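Long-range contacts in Poly(A) RNA polymerase GLD2 (Rattus norvegicus, PDB 6LBK), which catalyses the transfer of AMP from ATP to the 3' end of RNA and probably extends poly(A) tails on selected cytoplasmic mRNAs: residues Leu93-Ser98 and Gly110-Val115; Ala158-Val163 and Ala175-Asn180. The protein carries 1 engineered substitution. All blocks are in the same frame, centred on the assembly; numbering follows the deposited sequence.

Contact 1: Leu93-Ser98 and Gly110-Val115; sequences LFLVGS and GDLCLV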
ATOM      1  N   LEU A  93     -11.102  -8.324 -14.822  1.00 57.39           N
ATOM      2  CA  LEU A  93      -9.921  -8.499 -13.982  1.00 54.31           C
ATOM      3  C   LEU A  93      -9.182  -7.169 -13.857  1.00 55.67           C
ATOM      4  O   LEU A  93      -8.756  -6.591 -14.870  1.00 53.63           O
ATOM      5  CB  LEU A  93      -9.011  -9.555 -14.599  1.00 51.11           C
ATOM      6  CG  LEU A  93      -7.913 -10.125 -13.724  1.00 49.15           C
ATOM      7  CD1 LEU A  93      -8.579 -10.561 -12.468  1.00 53.27           C
ATOM      8  CD2 LEU A  93      -7.253 -11.293 -14.448  1.00 49.70           C
ATOM      9  N   PHE A  94      -9.009  -6.692 -12.625  1.00 54.94           N
ATOM     10  CA  PHE A  94      -8.442  -5.372 -12.369  1.00 51.78           C
ATOM     11  C   PHE A  94      -7.078  -5.478 -11.715  1.00 54.58           C
ATOM     12  O   PHE A  94      -6.927  -6.186 -10.709  1.00 54.69           O
ATOM     13  CB  PHE A  94      -9.354  -4.554 -11.463  1.00 47.05           C
ATOM     14  CG  PHE A  94     -10.560  -4.030 -12.141  1.00 49.88           C
ATOM     15  CD1 PHE A  94     -11.654  -4.842 -12.375  1.00 51.76           C
ATOM     16  CD2 PHE A  94     -10.621  -2.706 -12.510  1.00 54.09           C
ATOM     17  CE1 PHE A  94     -12.791  -4.327 -12.984  1.00 56.84           C
ATOM     18  CE2 PHE A  94     -11.747  -2.188 -13.136  1.00 60.52           C
ATOM     19  CZ  PHE A  94     -12.835  -2.996 -13.373  1.00 56.98           C
ATOM     20  N   LEU A  95      -6.103  -4.729 -12.231  1.00 57.31           N
ATOM     21  CA  LEU A  95      -4.891  -4.498 -11.447  1.00 53.52           C
ATOM     22  C   LEU A  95      -5.215  -3.538 -10.322  1.00 49.07           C
ATOM     23  O   LEU A  95      -5.907  -2.542 -10.538  1.00 50.98           O
ATOM     24  CB  LEU A  95      -3.768  -3.921 -12.296  1.00 54.05           C
ATOM     25  CG  LEU A  95      -2.656  -4.909 -12.668  1.00 50.53           C
ATOM     26  CD1 LEU A  95      -1.549  -4.243 -13.471  1.00 51.98           C
ATOM     27  CD2 LEU A  95      -2.094  -5.558 -11.443  1.00 43.17           C
ATOM     28  N   VAL A  96      -4.750  -3.864  -9.113  1.00 50.83           N
ATOM     29  CA  VAL A  96      -4.988  -3.083  -7.904  1.00 54.32           C
ATOM     30  C   VAL A  96      -3.708  -3.048  -7.057  1.00 57.04           C
ATOM     31  O   VAL A  96      -2.770  -3.819  -7.271  1.00 63.65           O
ATOM     32  CB  VAL A  96      -6.155  -3.684  -7.091  1.00 52.78           C
ATOM     33  CG1 VAL A  96      -7.445  -3.586  -7.866  1.00 48.14           C
ATOM     34  CG2 VAL A  96      -5.865  -5.154  -6.757  1.00 49.34           C
ATOM     35  N   GLY A  97      -3.661  -2.125  -6.095  1.00 51.91           N
ATOM     36  CA  GLY A  97      -2.561  -2.113  -5.143  1.00 45.12           C
ATOM     37  C   GLY A  97      -1.299  -1.433  -5.655  1.00 55.13           C
ATOM     38  O   GLY A  97      -1.342  -0.506  -6.474  1.00 51.85           O
ATOM     39  N   SER A  98      -0.148  -1.918  -5.159  1.00 53.44           N
ATOM     40  CA  SER A  98       1.140  -1.305  -5.484  1.00 48.00           C
ATOM     41  C   SER A  98       1.402  -1.223  -6.984  1.00 64.71           C
ATOM     42  O   SER A  98       2.078  -0.290  -7.443  1.00 62.93           O
ATOM     43  CB  SER A  98       2.251  -2.081  -4.814  1.00 56.47           C
ATOM     44  OG  SER A  98       2.078  -2.010  -3.403  1.00 75.08           O
ATOM     45  N   GLY A 110       2.112  -8.363  -8.019  1.00 74.70           N
ATOM     46  CA  GLY A 110       0.899  -7.905  -8.671  1.00 65.88           C
ATOM     47  C   GLY A 110      -0.284  -8.339  -7.827  1.00 54.93           C
ATOM     48  O   GLY A 110      -0.270  -9.413  -7.241  1.00 53.17           O
ATOM     49  N   ASP A 111      -1.282  -7.463  -7.745  1.00 58.68           N
ATOM     50  CA  ASP A 111      -2.549  -7.735  -7.083  1.00 50.05           C
ATOM     51  C   ASP A 111      -3.648  -7.597  -8.126  1.00 56.79           C
ATOM     52  O   ASP A 111      -3.711  -6.594  -8.845  1.00 57.02           O
ATOM     53  CB  ASP A 111      -2.800  -6.763  -5.922  1.00 73.70           C
ATOM     54  CG  ASP A 111      -1.881  -7.010  -4.719  1.00 98.54           C
ATOM     55  OD1 ASP A 111      -2.136  -7.971  -3.940  1.00100.58           O
ATOM     56  OD2 ASP A 111      -0.902  -6.228  -4.550  1.00113.64           O
ATOM     57  N   LEU A 112      -4.512  -8.605  -8.199  1.00 42.94           N
ATOM     58  CA  LEU A 112      -5.584  -8.680  -9.163  1.00 45.63           C
ATOM     59  C   LEU A 112      -6.891  -8.857  -8.409  1.00 53.21           C
ATOM     60  O   LEU A 112      -6.973  -9.597  -7.417  1.00 44.36           O
ATOM     61  CB  LEU A 112      -5.372  -9.853 -10.163  1.00 44.59           C
ATOM     62  CG  LEU A 112      -4.032  -9.832 -10.884  1.00 43.30           C
ATOM     63  CD1 LEU A 112      -3.672 -11.198 -11.475  1.00 44.33           C
ATOM     64  CD2 LEU A 112      -4.075  -8.797 -11.974  1.00 43.16           C
ATOM     65  N   CYS A 113      -7.920  -8.209  -8.917  1.00 53.41           N
ATOM     66  CA  CYS A 113      -9.232  -8.266  -8.318  1.00 49.22           C
ATOM     67  C   CYS A 113     -10.201  -8.714  -9.407  1.00 59.21           C
ATOM     68  O   CYS A 113     -10.381  -8.008 -10.412  1.00 55.87           O
ATOM     69  CB  CYS A 113      -9.597  -6.911  -7.759  1.00 46.13           C
ATOM     70  SG  CYS A 113     -11.212  -6.941  -7.171  1.00 59.99           S
ATOM     71  N   LEU A 114     -10.806  -9.875  -9.200  1.00 55.94           N
ATOM     72  CA  LEU A 114     -11.749 -10.441 -10.187  1.00 57.11           C
ATOM     73  C   LEU A 114     -13.152  -9.980  -9.833  1.00 58.83           C
ATOM     74  O   LEU A 114     -13.569 -10.209  -8.734  1.00 60.85           O
ATOM     75  CB  LEU A 114     -11.613 -11.959 -10.155  1.00 53.28           C
ATOM     76  CG  LEU A 114     -12.506 -12.729 -11.113  1.00 64.60           C
ATOM     77  CD1 LEU A 114     -12.214 -12.350 -12.544  1.00 65.85           C
ATOM     78  CD2 LEU A 114     -12.322 -14.214 -10.920  1.00 64.27           C
ATOM     79  N   VAL A 115     -13.804  -9.303 -10.764  1.00 58.96           N
ATOM     80  CA  VAL A 115     -15.184  -8.808 -10.543  1.00 64.76           C
ATOM     81  C   VAL A 115     -16.139  -9.703 -11.317  1.00 71.28           C
ATOM     82  O   VAL A 115     -16.077  -9.721 -12.540  1.00 77.51           O
ATOM     83  CB  VAL A 115     -15.319  -7.370 -11.033  1.00 63.02           C
ATOM     84  CG1 VAL A 115     -16.546  -6.729 -10.440  1.00 63.11           C
ATOM     85  CG2 VAL A 115     -14.089  -6.583 -10.663  1.00 69.54           C
TER
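With CG anti to the carbonyl carbon (chi1 -75°), the Phe94 ring reaches Val115, Phe94 CD1 lying 3.4 Å from Val115 CG2. The contact lies between two antiparallel strands of the mixed palm sheet of a nucleotidyltransferase, a worked example of how a strand carrying a probable metal ligand is held by its neighbour. Strand 91-96 lies outermost in that sheet.

Phe94 and Cys113 form a hydrogen-bonded pair, and Cys113 O serves Phe94 twice. It lies at the ring edge, in the ring plane, and it accepts the hydrogen bond from Phe94 N at 2.9 Å.

On the face carrying Phe94, Val96 and Cys113, helix 182-194 packs through Ile184, and Val96 CG1 touches Cys113 CB at 4.0 Å. Farther along, Val96 meets Asp111 at about a right angle, Val96 CG2 lying 3.6 Å from Asp111 CB. The backbone O of Asp111 accepts from Val96 N; its carboxylate, with Asp109, probably binds the catalytic magnesium.

Leu93, Leu112 and Leu114 on the other face pack on helix 67-85, while Leu95 touches Leu100. With CG anti to the backbone N (chi1 -165°), Leu93 sends CD1 across the strand boundary, where it touches both Leu112 CB and, at 4.1 Å, Leu114 CD1. Leu95 and Leu112 join methyl to methyl, CD2 to CD2, at 3.8 Å. Phe94 O takes two donors from the neighbouring strand: the hydrogen bond of Cys113 N at 2.9 Å and the CA-H of Leu112, whose CA lies 3.2 Å from that oxygen.

Contact 2: Ala158-Val163 and Ala175-Asn180; sequences AKVPIV and ALNVNN. Engineered in segment 175-180: Ala175 (natural residue Asp).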
ATOM      1  N   ALA A 158      -6.770 -16.322   4.253  1.00130.97           N
ATOM      2  CA  ALA A 158      -6.718 -15.086   5.018  1.00127.52           C
ATOM      3  C   ALA A 158      -8.108 -14.473   4.972  1.00130.35           C
ATOM      4  O   ALA A 158      -9.027 -15.031   4.363  1.00125.93           O
ATOM      5  CB  ALA A 158      -5.655 -14.134   4.463  1.00115.94           C
ATOM      6  N   LYS A 159      -8.265 -13.332   5.653  1.00137.74           N
ATOM      7  CA  LYS A 159      -9.540 -12.619   5.623  1.00140.12           C
ATOM      8  C   LYS A 159     -10.020 -12.425   4.193  1.00128.14           C
ATOM      9  O   LYS A 159     -11.192 -12.660   3.879  1.00133.75           O
ATOM     10  CB  LYS A 159      -9.399 -11.272   6.330  1.00147.43           C
ATOM     11  CG  LYS A 159      -9.204 -11.393   7.828  1.00162.03           C
ATOM     12  CD  LYS A 159      -8.742 -10.073   8.408  1.00166.65           C
ATOM     13  CE  LYS A 159      -8.386 -10.209   9.868  1.00174.51           C
ATOM     14  NZ  LYS A 159      -7.291  -9.262  10.193  1.00174.09           N
ATOM     15  N   VAL A 160      -9.114 -12.026   3.309  1.00111.42           N
ATOM     16  CA  VAL A 160      -9.398 -12.002   1.879  1.00100.25           C
ATOM     17  C   VAL A 160      -8.736 -13.233   1.270  1.00 92.22           C
ATOM     18  O   VAL A 160      -7.504 -13.257   1.104  1.00 87.48           O
ATOM     19  CB  VAL A 160      -8.893 -10.704   1.225  1.00 92.64           C
ATOM     20  CG1 VAL A 160      -9.327 -10.657  -0.232  1.00 83.51           C
ATOM     21  CG2 VAL A 160      -9.374  -9.476   2.005  1.00 93.90           C
ATOM     22  N   PRO A 161      -9.500 -14.286   0.953  1.00 84.96           N
ATOM     23  CA  PRO A 161      -8.878 -15.482   0.378  1.00 82.29           C
ATOM     24  C   PRO A 161      -8.196 -15.097  -0.924  1.00 73.41           C
ATOM     25  O   PRO A 161      -8.688 -14.247  -1.664  1.00 69.33           O
ATOM     26  CB  PRO A 161     -10.060 -16.435   0.153  1.00 78.63           C
ATOM     27  CG  PRO A 161     -11.216 -15.823   0.937  1.00 77.97           C
ATOM     28  CD  PRO A 161     -10.969 -14.359   0.906  1.00 77.89           C
ATOM     29  N   ILE A 162      -7.046 -15.711  -1.189  1.00 67.15           N
ATOM     30  CA  ILE A 162      -6.236 -15.315  -2.329  1.00 66.40           C
ATOM     31  C   ILE A 162      -5.772 -16.557  -3.078  1.00 68.86           C
ATOM     32  O   ILE A 162      -5.623 -17.632  -2.494  1.00 71.20           O
ATOM     33  CB  ILE A 162      -5.040 -14.458  -1.837  1.00 74.18           C
ATOM     34  CG1 ILE A 162      -5.474 -13.020  -1.644  1.00 71.58           C
ATOM     35  CG2 ILE A 162      -3.858 -14.492  -2.785  1.00 83.42           C
ATOM     36  CD1 ILE A 162      -4.509 -12.272  -0.802  1.00 87.35           C
ATOM     37  N   VAL A 163      -5.571 -16.409  -4.389  1.00 64.16           N
ATOM     38  CA  VAL A 163      -4.801 -17.357  -5.183  1.00 63.52           C
ATOM     39  C   VAL A 163      -3.471 -16.679  -5.457  1.00 63.80           C
ATOM     40  O   VAL A 163      -3.425 -15.603  -6.066  1.00 54.60           O
ATOM     41  CB  VAL A 163      -5.499 -17.740  -6.499  1.00 70.18           C
ATOM     42  CG1 VAL A 163      -4.497 -18.377  -7.441  1.00 73.96           C
ATOM     43  CG2 VAL A 163      -6.633 -18.719  -6.264  1.00 75.47           C
ATOM     44  N   ALA A 175      -1.142 -12.028  -6.728  1.00 64.59           N
ATOM     45  CA  ALA A 175      -2.168 -12.386  -5.763  1.00 67.37           C
ATOM     46  C   ALA A 175      -3.511 -11.959  -6.336  1.00 61.05           C
ATOM     47  O   ALA A 175      -3.727 -10.773  -6.583  1.00 63.18           O
ATOM     48  CB  ALA A 175      -1.899 -11.693  -4.424  1.00 59.59           C
ATOM     49  N   LEU A 176      -4.403 -12.914  -6.544  1.00 56.52           N
ATOM     50  CA  LEU A 176      -5.712 -12.665  -7.123  1.00 55.67           C
ATOM     51  C   LEU A 176      -6.771 -12.925  -6.067  1.00 57.96           C
ATOM     52  O   LEU A 176      -6.739 -13.964  -5.402  1.00 64.28           O
ATOM     53  CB  LEU A 176      -5.928 -13.556  -8.356  1.00 57.35           C
ATOM     54  CG  LEU A 176      -7.229 -13.370  -9.134  1.00 58.82           C
ATOM     55  CD1 LEU A 176      -6.978 -13.669 -10.593  1.00 65.98           C
ATOM     56  CD2 LEU A 176      -8.322 -14.282  -8.607  1.00 67.34           C
ATOM     57  N   ASN A 177      -7.695 -11.983  -5.903  1.00 56.06           N
ATOM     58  CA  ASN A 177      -8.847 -12.191  -5.038  1.00 57.18           C
ATOM     59  C   ASN A 177     -10.106 -12.029  -5.868  1.00 55.34           C
ATOM     60  O   ASN A 177     -10.061 -11.587  -7.016  1.00 56.72           O
ATOM     61  CB  ASN A 177      -8.846 -11.235  -3.835  1.00 52.79           C
ATOM     62  CG  ASN A 177      -9.128  -9.807  -4.222  1.00 65.15           C
ATOM     63  OD1 ASN A 177     -10.243  -9.461  -4.618  1.00 61.46           O
ATOM     64  ND2 ASN A 177      -8.109  -8.951  -4.101  1.00 76.61           N
ATOM     65  N   VAL A 178     -11.245 -12.379  -5.278  1.00 64.33           N
ATOM     66  CA  VAL A 178     -12.520 -12.303  -5.980  1.00 70.22           C
ATOM     67  C   VAL A 178     -13.419 -11.291  -5.299  1.00 68.14           C
ATOM     68  O   VAL A 178     -13.782 -11.462  -4.129  1.00 70.17           O
ATOM     69  CB  VAL A 178     -13.228 -13.657  -6.060  1.00 69.19           C
ATOM     70  CG1 VAL A 178     -14.493 -13.478  -6.841  1.00 74.45           C
ATOM     71  CG2 VAL A 178     -12.341 -14.642  -6.723  1.00 69.88           C
ATOM     72  N   ASN A 179     -13.767 -10.237  -6.039  1.00 62.22           N
ATOM     73  CA  ASN A 179     -14.836  -9.305  -5.708  1.00 59.82           C
ATOM     74  C   ASN A 179     -14.514  -8.390  -4.541  1.00 76.09           C
ATOM     75  O   ASN A 179     -15.419  -7.743  -3.999  1.00 79.41           O
ATOM     76  CB  ASN A 179     -16.150 -10.043  -5.456  1.00 58.91           C
ATOM     77  CG  ASN A 179     -16.837 -10.397  -6.740  1.00 67.99           C
ATOM     78  OD1 ASN A 179     -16.935  -9.568  -7.648  1.00 73.27           O
ATOM     79  ND2 ASN A 179     -17.231 -11.643  -6.869  1.00 64.51           N
ATOM     80  N   ASN A 180     -13.250  -8.279  -4.140  1.00 78.56           N
ATOM     81  CA  ASN A 180     -12.905  -7.285  -3.125  1.00 81.62           C
ATOM     82  C   ASN A 180     -12.738  -5.927  -3.801  1.00 79.14           C
ATOM     83  O   ASN A 180     -11.631  -5.437  -4.044  1.00 84.27           O
ATOM     84  CB  ASN A 180     -11.666  -7.663  -2.339  1.00 75.00           C
ATOM     85  CG  ASN A 180     -11.466  -6.741  -1.174  1.00 76.82           C
ATOM     86  OD1 ASN A 180     -12.410  -6.456  -0.447  1.00 85.04           O
ATOM     87  ND2 ASN A 180     -10.261  -6.226  -1.016  1.00 71.79           N
TER
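The side-chain amide of Asn177 has Val160 standing over it, well out of the amide plane, with Val160 CG1 4.1 Å from Asn177 CG. Cys113 of strand 110-116 packs against Asn177 from the other side of that plane. The amide oxygen is engaged within its own segment: Asn177 OD1 accepts from Asn180 N at 3.3 Å, an Asx motif in which the donor is tilted 27° from the carbonyl plane. A first torsion that places CG between backbone N and carbonyl carbon (chi1 70°) turns the amide into this position, while Asn177 CB packs on Val160 CG1 at 3.7 Å.

The motif is the beta hairpin of strands 162-167 and 172-178 in the palm, sampled at its open end. Val163 and Leu176 form an antiparallel hydrogen-bonded pair, Val163 N to Leu176 O and Leu176 N to Val163 O, each 2.9 Å and nearly straight. Their side chains share a face that packs on Leu135 of helix 128-144.

Ile162 CG2 touches Ala175 CB at 3.8 Å; Ala175 is an engineered residue, Asp in the natural protein, next to the probable metal ligand Asp111. Across the two segments the hydrogen bonding is entirely main chain, so they are joined by backbone bonds, with the side chains adding apolar packing.

Contacts 1 and 2 follow one another along the chain and join within one palm sheet, their centres about 10 Å apart. The seam is the parallel pairing of strands 110-116 and 172-178: Gly110 O lies 2.8 Å from Ala175 N and Leu114 O 2.7 Å from Asn179 N, both probable hydrogen bonds. Near the latter end Cys113 SG packs on Asn180 O at 3.5 Å. At the former end the contacts converge on the probable catalytic metal site, where the side chain of the engineered Ala175 is about 4 Å from that of Asp111 and about 6 Å from that of Asp109. Each contact thus contributes one of the two neighbouring strands, 110-116 and 172-178, that lie beside this site.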